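Long-range contacts in galactose-binding lectin (Enterobacter cloacae subsp. cloacae, PDB 6YF6), which probably binds galactose- and fucose-type sugars through a bound calcium ion, this chain being the C-terminal PA-IL-like lectin domain of a longer protein: residues R36-T42 and G132-K138; Y66-I72 and I137-K143. One frame throughout, in Å; residues are numbered along the deposited sequence.

Contact 1: residues R36-T42 and G132-K138; sequences RAVEFIT and GNDFRIK. With CA (calcium ion), chain D; SFU (methyl 1-seleno-alpha-L-fucopyranoside), chain C; PO4 (phosphate ion), chain F.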
ATOM      1  N   ARG A  36      -9.758  -2.544  -1.287  1.00 27.44           N
ATOM      2  CA  ARG A  36     -10.946  -2.339  -0.469  1.00 26.50           C
ATOM      3  C   ARG A  36     -10.679  -1.315   0.626  1.00 26.65           C
ATOM      4  O   ARG A  36      -9.603  -1.293   1.233  1.00 26.63           O
ATOM      5  CB  ARG A  36     -11.388  -3.668   0.142  1.00 26.82           C
ATOM      6  CG  ARG A  36     -12.849  -3.729   0.533  1.00 26.85           C
ATOM      7  CD  ARG A  36     -13.761  -3.749  -0.682  1.00 27.08           C
ATOM      8  NE  ARG A  36     -15.067  -4.312  -0.354  1.00 27.43           N
ATOM      9  CZ  ARG A  36     -16.188  -4.042  -1.012  1.00 27.68           C
ATOM     10  NH1 ARG A  36     -16.176  -3.209  -2.044  1.00 28.01           N
ATOM     11  NH2 ARG A  36     -17.326  -4.602  -0.631  1.00 28.23           N
ATOM     12  N   ALA A  37     -11.678  -0.472   0.884  1.00 24.99           N
ATOM     13  CA  ALA A  37     -11.514   0.658   1.784  1.00 22.49           C
ATOM     14  C   ALA A  37     -12.845   1.003   2.432  1.00 21.84           C
ATOM     15  O   ALA A  37     -13.907   0.839   1.825  1.00 22.24           O
ATOM     16  CB  ALA A  37     -10.965   1.882   1.037  1.00 20.22           C
ATOM     17  N   VAL A  38     -12.776   1.482   3.676  1.00 22.68           N
ATOM     18  CA  VAL A  38     -13.937   2.064   4.344  1.00 24.14           C
ATOM     19  C   VAL A  38     -14.134   3.479   3.815  1.00 24.14           C
ATOM     20  O   VAL A  38     -13.193   4.280   3.793  1.00 24.55           O
ATOM     21  CB  VAL A  38     -13.752   2.080   5.871  1.00 25.86           C
ATOM     22  CG1 VAL A  38     -14.997   2.665   6.554  1.00 27.54           C
ATOM     23  CG2 VAL A  38     -13.451   0.691   6.408  1.00 28.15           C
ATOM     24  N   GLU A  39     -15.358   3.799   3.414  1.00 24.85           N
ATOM     25  CA  GLU A  39     -15.688   5.121   2.896  1.00 25.94           C
ATOM     26  C   GLU A  39     -16.395   5.928   3.976  1.00 24.61           C
ATOM     27  O   GLU A  39     -17.348   5.446   4.597  1.00 22.49           O
ATOM     28  CB  GLU A  39     -16.568   5.013   1.649  1.00 27.21           C
ATOM     29  CG  GLU A  39     -16.972   6.351   1.036  1.00 27.42           C
ATOM     30  CD  GLU A  39     -17.100   6.283  -0.475  1.00 24.40           C
ATOM     31  OE1 GLU A  39     -16.086   5.990  -1.146  1.00 24.93           O
ATOM     32  OE2 GLU A  39     -18.215   6.518  -0.992  1.00 25.70           O
ATOM     33  N   PHE A  40     -15.921   7.150   4.193  1.00 24.32           N
ATOM     34  CA  PHE A  40     -16.525   8.095   5.130  1.00 23.17           C
ATOM     35  C   PHE A  40     -17.145   9.215   4.301  1.00 23.33           C
ATOM     36  O   PHE A  40     -16.453  10.153   3.896  1.00 23.95           O
ATOM     37  CB  PHE A  40     -15.490   8.634   6.115  1.00 23.36           C
ATOM     38  CG  PHE A  40     -14.838   7.571   6.959  1.00 23.59           C
ATOM     39  CD1 PHE A  40     -13.828   6.776   6.442  1.00 24.67           C
ATOM     40  CD2 PHE A  40     -15.232   7.373   8.273  1.00 23.16           C
ATOM     41  CE1 PHE A  40     -13.228   5.801   7.220  1.00 24.16           C
ATOM     42  CE2 PHE A  40     -14.638   6.400   9.053  1.00 22.92           C
ATOM     43  CZ  PHE A  40     -13.635   5.613   8.528  1.00 23.24           C
ATOM     44  N   ILE A  41     -18.452   9.108   4.038  1.00 21.76           N
ATOM     45  CA  ILE A  41     -19.168  10.116   3.253  1.00 25.12           C
ATOM     46  C   ILE A  41     -19.799  11.200   4.118  1.00 21.94           C
ATOM     47  O   ILE A  41     -20.261  12.220   3.577  1.00 24.26           O
ATOM     48  CB  ILE A  41     -20.230   9.404   2.386  1.00 25.66           C
ATOM     49  CG1 ILE A  41     -20.610  10.256   1.174  1.00 28.36           C
ATOM     50  CG2 ILE A  41     -21.444   9.065   3.229  1.00 28.59           C
ATOM     51  CD1 ILE A  41     -19.474  10.426   0.173  1.00 28.10           C
ATOM     52  N   THR A  42     -19.829  11.019   5.441  1.00 21.88           N
ATOM     53  CA  THR A  42     -20.309  12.004   6.408  1.00 23.98           C
ATOM     54  C   THR A  42     -21.587  12.699   5.956  1.00 26.16           C
ATOM     55  O   THR A  42     -21.555  13.811   5.416  1.00 26.28           O
ATOM     56  CB  THR A  42     -19.212  13.035   6.706  1.00 24.57           C
ATOM     57  OG1 THR A  42     -18.786  13.680   5.500  1.00 27.26           O
ATOM     58  CG2 THR A  42     -18.025  12.350   7.349  1.00 22.41           C
ATOM     59  N   GLY A 132     -18.583  18.287   2.659  1.00 27.78           N
ATOM     60  CA  GLY A 132     -17.246  17.782   2.438  1.00 26.85           C
ATOM     61  C   GLY A 132     -16.868  16.784   3.514  1.00 26.27           C
ATOM     62  O   GLY A 132     -17.695  15.964   3.926  1.00 24.24           O
ATOM     63  N   ASN A 133     -15.630  16.846   3.991  1.00 26.28           N
ATOM     64  CA  ASN A 133     -15.169  15.937   5.036  1.00 25.66           C
ATOM     65  C   ASN A 133     -15.365  14.480   4.612  1.00 24.18           C
ATOM     66  O   ASN A 133     -15.859  13.648   5.377  1.00 22.48           O
ATOM     67  CB  ASN A 133     -15.894  16.233   6.352  1.00 27.25           C
ATOM     68  CG  ASN A 133     -15.232  15.575   7.539  1.00 27.40           C
ATOM     69  OD1 ASN A 133     -14.040  15.284   7.509  1.00 25.23           O
ATOM     70  ND2 ASN A 133     -16.003  15.336   8.592  1.00 28.80           N
ATOM     71  N   ASP A 134     -14.973  14.179   3.375  1.00 23.84           N
ATOM     72  CA  ASP A 134     -15.141  12.859   2.775  1.00 23.79           C
ATOM     73  C   ASP A 134     -13.779  12.215   2.545  1.00 20.01           C
ATOM     74  O   ASP A 134     -12.881  12.841   1.974  1.00 21.43           O
ATOM     75  CB  ASP A 134     -15.900  12.966   1.449  1.00 24.14           C
ATOM     76  CG  ASP A 134     -17.186  13.756   1.580  1.00 24.82           C
ATOM     77  OD1 ASP A 134     -18.061  13.336   2.365  1.00 23.86           O
ATOM     78  OD2 ASP A 134     -17.321  14.797   0.902  1.00 24.85           O
ATOM     79  N   PHE A 135     -13.630  10.962   2.971  1.00 19.95           N
ATOM     80  CA  PHE A 135     -12.333  10.301   2.894  1.00 20.13           C
ATOM     81  C   PHE A 135     -12.522   8.793   2.992  1.00 20.49           C
ATOM     82  O   PHE A 135     -13.614   8.297   3.275  1.00 20.48           O
ATOM     83  CB  PHE A 135     -11.384  10.812   3.991  1.00 20.89           C
ATOM     84  CG  PHE A 135     -11.945  10.716   5.386  1.00 23.73           C
ATOM     85  CD1 PHE A 135     -12.862  11.650   5.849  1.00 25.71           C
ATOM     86  CD2 PHE A 135     -11.539   9.706   6.241  1.00 23.00           C
ATOM     87  CE1 PHE A 135     -13.372  11.568   7.136  1.00 26.30           C
ATOM     88  CE2 PHE A 135     -12.044   9.617   7.526  1.00 23.61           C
ATOM     89  CZ  PHE A 135     -12.964  10.551   7.974  1.00 25.36           C
ATOM     90  N   ARG A 136     -11.432   8.068   2.735  1.00 21.57           N
ATOM     91  CA  ARG A 136     -11.423   6.612   2.766  1.00 21.19           C
ATOM     92  C   ARG A 136     -10.208   6.119   3.541  1.00 19.88           C
ATOM     93  O   ARG A 136      -9.139   6.733   3.504  1.00 19.29           O
ATOM     94  CB  ARG A 136     -11.397   6.014   1.340  1.00 22.70           C
ATOM     95  CG  ARG A 136     -12.661   6.255   0.508  1.00 22.75           C
ATOM     96  CD  ARG A 136     -12.428   5.915  -0.968  1.00 23.51           C
ATOM     97  NE  ARG A 136     -13.669   5.869  -1.737  1.00 24.94           N
ATOM     98  CZ  ARG A 136     -13.737   5.837  -3.067  1.00 24.26           C
ATOM     99  NH1 ARG A 136     -12.633   5.854  -3.802  1.00 26.82           N
ATOM    100  NH2 ARG A 136     -14.917   5.796  -3.667  1.00 24.60           N
ATOM    101  N   ILE A 137     -10.382   4.998   4.240  1.00 18.82           N
ATOM    102  CA  ILE A 137      -9.293   4.296   4.912  1.00 18.94           C
ATOM    103  C   ILE A 137      -9.228   2.885   4.348  1.00 20.26           C
ATOM    104  O   ILE A 137     -10.179   2.108   4.502  1.00 22.62           O
ATOM    105  CB  ILE A 137      -9.478   4.262   6.437  1.00 19.84           C
ATOM    106  CG1 ILE A 137      -9.289   5.665   7.016  1.00 21.00           C
ATOM    107  CG2 ILE A 137      -8.495   3.269   7.059  1.00 21.25           C
ATOM    108  CD1 ILE A 137      -9.766   5.819   8.453  1.00 20.95           C
ATOM    109  N   LYS A 138      -8.104   2.545   3.715  1.00 19.85           N
ATOM    110  CA  LYS A 138      -7.960   1.244   3.079  1.00 22.30           C
ATOM    111  C   LYS A 138      -7.108   0.265   3.877  1.00 22.76           C
ATOM    112  O   LYS A 138      -7.123  -0.931   3.567  1.00 23.64           O
ATOM    113  CB  LYS A 138      -7.367   1.397   1.669  1.00 24.47           C
ATOM    114  CG  LYS A 138      -5.914   1.858   1.620  1.00 25.41           C
ATOM    115  CD  LYS A 138      -5.454   2.027   0.175  1.00 27.54           C
ATOM    116  CE  LYS A 138      -4.028   2.560   0.084  1.00 29.04           C
ATOM    117  NZ  LYS A 138      -3.568   2.661  -1.337  1.00 30.73           N
TER
HETATM  118 CA    CA D 302     -19.805  14.558   3.609  1.00 21.95          CA
HETATM  119  C1  SFU C 301     -22.475  17.639   0.743  1.00 34.30           C
HETATM  120  C2  SFU C 301     -22.537  16.457   1.710  1.00 21.73           C
HETATM  121  C3  SFU C 301     -21.926  15.169   1.118  1.00 23.73           C
HETATM  122  C4  SFU C 301     -20.530  15.496   0.604  1.00 27.29           C
HETATM  123  C5  SFU C 301     -20.653  16.610  -0.433  1.00 30.56           C
HETATM  124  C6  SFU C 301     -19.269  16.974  -0.951  1.00 34.79           C
HETATM  125  O2  SFU C 301     -23.889  16.221   2.061  1.00 19.34           O
HETATM  126  O3  SFU C 301     -21.772  14.208   2.149  1.00 26.16           O
HETATM  127  O4  SFU C 301     -19.688  15.976   1.640  1.00 23.36           O
HETATM  128  O5  SFU C 301     -21.222  17.809   0.137  1.00 24.56           O
HETATM  129  CM  SFU C 301     -23.491  18.907  -1.801  1.00 45.17           C
HETATM  130 SE   SFU C 301     -23.881  17.398  -0.681  1.00 44.71          SE
HETATM  131  P   PO4 F 302      -2.742  -0.748  -1.949  1.00 30.52           P
HETATM  132  O1  PO4 F 302      -3.378   0.284  -2.847  1.00 30.69           O
HETATM  133  O2  PO4 F 302      -3.579  -2.003  -1.946  1.00 28.06           O
HETATM  134  O3  PO4 F 302      -2.653  -0.219  -0.538  1.00 32.81           O
HETATM  135  O4  PO4 F 302      -1.350  -1.045  -2.451  1.00 33.57           O
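Four residues of the two segments meet on one calcium ion: I41 through its carbonyl, T42 through both its carbonyl and OG1, G132 through its carbonyl and D134 through OD1. The shortest bond, T42 OG1 to calcium, is 2.3 Å; with OG1 between backbone N and carbonyl carbon (chi1 57°), T42 offers hydroxyl and carbonyl to the same ion. S130 O and the fucoside oxygens O3 and O4 complete the shell. D134 also reaches the sugar, its OD2 lying 2.7 Å from fucoside O4. Sugar coordinated directly by calcium is the binding mode of PA-IL lectins, a family to which this domain probably belongs. Behind the site the two segments become antiparallel strands, paired by hydrogen bonds between V38 and I137 and between F40 and F135. On the face of F40 and F135 the two rings form an offset stack, planes 6° and centroids 4.5 Å apart; CB of F40 stands over the F135 ring, 3.7 Å from its centroid. I137 CD1 touches F40 CE1 at 3.7 Å, and I52, on strand 50-58, packs against both rings. On the other face E39 OE1 accepts from NE and NH2 of R136 in a salt bridge (NH2 at 2.8 Å, on the syn lone pair), carboxylate and guanidinium planes 15° apart. E39 OE2 binds Y29 of the second subunit, whose strand extends the sheet beyond R36-E39.

Contact 2: residues Y66-I72 and I137-K143; sequences YTWTVKI and IKELKIK. With PO4 (phosphate ion), chain F.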
ATOM      1  N   TYR A  66       4.651  -0.024  19.907  1.00 29.46           N
ATOM      2  CA  TYR A  66       4.044  -0.497  18.673  1.00 31.20           C
ATOM      3  C   TYR A  66       3.809   0.679  17.735  1.00 29.94           C
ATOM      4  O   TYR A  66       3.547   1.802  18.175  1.00 32.24           O
ATOM      5  CB  TYR A  66       2.728  -1.231  18.960  1.00 29.45           C
ATOM      6  CG  TYR A  66       2.922  -2.489  19.781  1.00 28.54           C
ATOM      7  CD1 TYR A  66       2.975  -2.435  21.167  1.00 27.43           C
ATOM      8  CD2 TYR A  66       3.066  -3.728  19.169  1.00 29.62           C
ATOM      9  CE1 TYR A  66       3.159  -3.580  21.923  1.00 27.71           C
ATOM     10  CE2 TYR A  66       3.252  -4.880  19.915  1.00 30.83           C
ATOM     11  CZ  TYR A  66       3.295  -4.800  21.292  1.00 29.83           C
ATOM     12  OH  TYR A  66       3.484  -5.940  22.046  1.00 31.67           O
ATOM     13  N   THR A  67       3.915   0.409  16.435  1.00 26.56           N
ATOM     14  CA  THR A  67       3.808   1.425  15.394  1.00 24.17           C
ATOM     15  C   THR A  67       2.519   1.187  14.620  1.00 24.56           C
ATOM     16  O   THR A  67       2.352   0.137  13.990  1.00 24.53           O
ATOM     17  CB  THR A  67       5.022   1.382  14.465  1.00 27.05           C
ATOM     18  OG1 THR A  67       6.206   1.690  15.213  1.00 28.77           O
ATOM     19  CG2 THR A  67       4.875   2.378  13.322  1.00 26.77           C
ATOM     20  N   TRP A  68       1.614   2.157  14.670  1.00 25.58           N
ATOM     21  CA  TRP A  68       0.305   2.055  14.037  1.00 27.93           C
ATOM     22  C   TRP A  68       0.293   2.947  12.802  1.00 28.02           C
ATOM     23  O   TRP A  68       0.486   4.163  12.912  1.00 29.98           O
ATOM     24  CB  TRP A  68      -0.787   2.455  15.029  1.00 24.88           C
ATOM     25  CG  TRP A  68      -2.186   2.423  14.494  1.00 25.35           C
ATOM     26  CD1 TRP A  68      -2.613   1.854  13.329  1.00 25.37           C
ATOM     27  CD2 TRP A  68      -3.348   2.985  15.115  1.00 23.99           C
ATOM     28  NE1 TRP A  68      -3.970   2.033  13.183  1.00 25.92           N
ATOM     29  CE2 TRP A  68      -4.444   2.724  14.268  1.00 24.70           C
ATOM     30  CE3 TRP A  68      -3.567   3.687  16.305  1.00 24.52           C
ATOM     31  CZ2 TRP A  68      -5.738   3.140  14.572  1.00 26.97           C
ATOM     32  CZ3 TRP A  68      -4.857   4.097  16.605  1.00 26.46           C
ATOM     33  CH2 TRP A  68      -5.924   3.823  15.743  1.00 27.49           C
ATOM     34  N   THR A  69       0.079   2.344  11.633  1.00 27.92           N
ATOM     35  CA  THR A  69      -0.029   3.078  10.379  1.00 26.64           C
ATOM     36  C   THR A  69      -1.416   2.878   9.782  1.00 23.43           C
ATOM     37  O   THR A  69      -2.005   1.798   9.894  1.00 22.86           O
ATOM     38  CB  THR A  69       1.050   2.643   9.374  1.00 27.00           C
ATOM     39  OG1 THR A  69       1.017   1.221   9.193  1.00 26.47           O
ATOM     40  CG2 THR A  69       2.435   3.068   9.870  1.00 29.74           C
ATOM     41  N   VAL A  70      -1.935   3.941   9.168  1.00 23.61           N
ATOM     42  CA  VAL A  70      -3.261   3.967   8.563  1.00 22.38           C
ATOM     43  C   VAL A  70      -3.109   4.588   7.183  1.00 22.91           C
ATOM     44  O   VAL A  70      -2.612   5.713   7.061  1.00 23.17           O
ATOM     45  CB  VAL A  70      -4.272   4.769   9.401  1.00 23.35           C
ATOM     46  CG1 VAL A  70      -5.610   4.895   8.660  1.00 24.17           C
ATOM     47  CG2 VAL A  70      -4.468   4.125  10.759  1.00 23.37           C
ATOM     48  N   LYS A  71      -3.506   3.855   6.149  1.00 21.44           N
ATOM     49  CA  LYS A  71      -3.463   4.368   4.785  1.00 23.21           C
ATOM     50  C   LYS A  71      -4.796   5.043   4.496  1.00 21.96           C
ATOM     51  O   LYS A  71      -5.849   4.399   4.555  1.00 21.95           O
ATOM     52  CB  LYS A  71      -3.178   3.249   3.790  1.00 28.04           C
ATOM     53  CG  LYS A  71      -1.779   2.660   3.940  1.00 37.44           C
ATOM     54  CD  LYS A  71      -1.415   1.763   2.767  1.00 51.98           C
ATOM     55  CE  LYS A  71      -0.068   1.083   2.982  1.00 64.87           C
ATOM     56  NZ  LYS A  71       0.122  -0.092   2.082  1.00 74.64           N
ATOM     57  N   ILE A  72      -4.750   6.335   4.182  1.00 23.15           N
ATOM     58  CA  ILE A  72      -5.936   7.177   4.184  1.00 23.20           C
ATOM     59  C   ILE A  72      -5.834   8.193   3.059  1.00 23.25           C
ATOM     60  O   ILE A  72      -4.740   8.618   2.680  1.00 21.46           O
ATOM     61  CB  ILE A  72      -6.097   7.874   5.553  1.00 22.09           C
ATOM     62  CG1 ILE A  72      -7.401   8.660   5.616  1.00 24.51           C
ATOM     63  CG2 ILE A  72      -4.909   8.797   5.838  1.00 20.51           C
ATOM     64  CD1 ILE A  72      -7.797   9.012   7.029  1.00 26.60           C
ATOM     65  N   ILE A 137     -10.382   4.998   4.240  1.00 18.82           N
ATOM     66  CA  ILE A 137      -9.293   4.296   4.912  1.00 18.94           C
ATOM     67  C   ILE A 137      -9.228   2.885   4.348  1.00 20.26           C
ATOM     68  O   ILE A 137     -10.179   2.108   4.502  1.00 22.62           O
ATOM     69  CB  ILE A 137      -9.478   4.262   6.437  1.00 19.84           C
ATOM     70  CG1 ILE A 137      -9.289   5.665   7.016  1.00 21.00           C
ATOM     71  CG2 ILE A 137      -8.495   3.269   7.059  1.00 21.25           C
ATOM     72  CD1 ILE A 137      -9.766   5.819   8.453  1.00 20.95           C
ATOM     73  N   LYS A 138      -8.104   2.545   3.715  1.00 19.85           N
ATOM     74  CA  LYS A 138      -7.960   1.244   3.079  1.00 22.30           C
ATOM     75  C   LYS A 138      -7.108   0.265   3.877  1.00 22.76           C
ATOM     76  O   LYS A 138      -7.123  -0.931   3.567  1.00 23.64           O
ATOM     77  CB  LYS A 138      -7.367   1.397   1.669  1.00 24.47           C
ATOM     78  CG  LYS A 138      -5.914   1.858   1.620  1.00 25.41           C
ATOM     79  CD  LYS A 138      -5.454   2.027   0.175  1.00 27.54           C
ATOM     80  CE  LYS A 138      -4.028   2.560   0.084  1.00 29.04           C
ATOM     81  NZ  LYS A 138      -3.568   2.661  -1.337  1.00 30.73           N
ATOM     82  N   GLU A 139      -6.383   0.722   4.894  1.00 22.12           N
ATOM     83  CA  GLU A 139      -5.537  -0.192   5.646  1.00 25.31           C
ATOM     84  C   GLU A 139      -5.219   0.388   7.014  1.00 22.21           C
ATOM     85  O   GLU A 139      -4.960   1.586   7.149  1.00 24.49           O
ATOM     86  CB  GLU A 139      -4.240  -0.487   4.880  1.00 28.20           C
ATOM     87  CG  GLU A 139      -3.247  -1.344   5.645  1.00 32.76           C
ATOM     88  CD  GLU A 139      -1.991  -1.618   4.845  1.00 34.81           C
ATOM     89  OE1 GLU A 139      -0.889  -1.293   5.340  1.00 35.36           O
ATOM     90  OE2 GLU A 139      -2.109  -2.149   3.720  1.00 36.25           O
ATOM     91  N   LEU A 140      -5.252  -0.479   8.025  1.00 22.38           N
ATOM     92  CA  LEU A 140      -4.766  -0.167   9.363  1.00 22.71           C
ATOM     93  C   LEU A 140      -3.809  -1.278   9.765  1.00 24.00           C
ATOM     94  O   LEU A 140      -4.175  -2.459   9.732  1.00 25.16           O
ATOM     95  CB  LEU A 140      -5.911  -0.046  10.371  1.00 23.14           C
ATOM     96  CG  LEU A 140      -7.082   0.859   9.981  1.00 22.37           C
ATOM     97  CD1 LEU A 140      -8.224   0.012   9.449  1.00 21.27           C
ATOM     98  CD2 LEU A 140      -7.548   1.719  11.160  1.00 23.67           C
ATOM     99  N   LYS A 141      -2.588  -0.907  10.132  1.00 23.92           N
ATOM    100  CA  LYS A 141      -1.546  -1.876  10.428  1.00 24.64           C
ATOM    101  C   LYS A 141      -0.845  -1.478  11.713  1.00 25.75           C
ATOM    102  O   LYS A 141      -0.496  -0.307  11.898  1.00 26.05           O
ATOM    103  CB  LYS A 141      -0.531  -1.974   9.284  1.00 25.14           C
ATOM    104  CG  LYS A 141       0.488  -3.098   9.456  1.00 26.66           C
ATOM    105  CD  LYS A 141       1.323  -3.284   8.202  1.00 31.29           C
ATOM    106  CE  LYS A 141       2.240  -2.093   7.954  1.00 35.97           C
ATOM    107  NZ  LYS A 141       3.185  -2.341   6.826  1.00 42.08           N
ATOM    108  N   ILE A 142      -0.648  -2.448  12.597  1.00 25.67           N
ATOM    109  CA  ILE A 142       0.103  -2.259  13.829  1.00 24.70           C
ATOM    110  C   ILE A 142       1.229  -3.282  13.845  1.00 24.35           C
ATOM    111  O   ILE A 142       0.979  -4.485  13.705  1.00 24.09           O
ATOM    112  CB  ILE A 142      -0.789  -2.403  15.074  1.00 26.23           C
ATOM    113  CG1 ILE A 142      -1.888  -1.337  15.071  1.00 26.89           C
ATOM    114  CG2 ILE A 142       0.058  -2.283  16.342  1.00 26.73           C
ATOM    115  CD1 ILE A 142      -3.163  -1.759  14.356  1.00 26.87           C
ATOM    116  N   LYS A 143       2.463  -2.802  14.013  1.00 24.97           N
ATOM    117  CA  LYS A 143       3.646  -3.650  14.066  1.00 26.19           C
ATOM    118  C   LYS A 143       4.431  -3.361  15.338  1.00 25.81           C
ATOM    119  O   LYS A 143       4.403  -2.245  15.866  1.00 26.82           O
ATOM    120  CB  LYS A 143       4.562  -3.434  12.848  1.00 29.98           C
ATOM    121  CG  LYS A 143       3.871  -3.527  11.503  1.00 36.50           C
ATOM    122  CD  LYS A 143       4.721  -4.240  10.465  1.00 45.95           C
ATOM    123  CE  LYS A 143       6.150  -3.712  10.415  1.00 51.76           C
ATOM    124  NZ  LYS A 143       6.826  -4.069   9.137  1.00 55.27           N
TER
HETATM  125  P   PO4 F 302      -2.742  -0.748  -1.949  1.00 30.52           P
HETATM  126  O1  PO4 F 302      -3.378   0.284  -2.847  1.00 30.69           O
HETATM  127  O2  PO4 F 302      -3.579  -2.003  -1.946  1.00 28.06           O
HETATM  128  O3  PO4 F 302      -2.653  -0.219  -0.538  1.00 32.81           O
HETATM  129  O4  PO4 F 302      -1.350  -1.045  -2.451  1.00 33.57           O
HETATM  130  O   HOH W   1      -0.316   0.802   6.831  1.00 31.83           O
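Over one face of the W68 indole lies I142 CD1, 4.2 Å from the centroid of the five-membered ring and 28° off its normal. L140 CB and the K141 carbonyl sit at the indole edge, near its plane, with K141 O 3.3 Å from W68 CD1. The Y66 ring meets F5 of the second subunit edge-to-face, while Y66 CB lies 3.9 Å from I142 CG2. With chi1 at 179°, the indole swings away from the W68 backbone N and lies alongside I142 and L140. V70 continues this apolar face, its CG1 3.7 Å from I137 CG2, and V123 of the facing sheet packs on W68 and L140. Six backbone hydrogen bonds join the antiparallel strands, which bulge at K71: its N bonds to E139 O but its O takes K138 N, so I72 pairs next with I137. The opposite face is polar: K71 and E139 form a long salt bridge with a weak hydrogen bond (K71 NZ to E139 OE2 3.4 Å), and one water donates to E139 OE1 (2.6 Å) and bonds T69 OG1. W68 NE1 is buried without a polar partner, which probably costs some desolvation energy, whereas water and salt bridge probably steady the charged E139 carboxylate.

In the fold
Contacts 1 and 2 have centres about 15 Å apart and lie along the same strand, 135-143, which pairs with strand 29-40 on one side and strand 65-74 on the other within a four-stranded antiparallel sheet. I137 and K138 belong to both contacts, and R136 O touches I72 CG1 at 3.3 Å where they adjoin. Along the chain the segments alternate: 36-42, 66-72, 132-138, 137-143. This inner strand runs from just beyond the calcium and fucoside site to the far end of the sheet. The sheet runs on into the second subunit at R36-E39 and at L140-K143, so sugar site and dimer share one framework. A phosphate held by K138 of both subunits is probably from the crystallisation liquor.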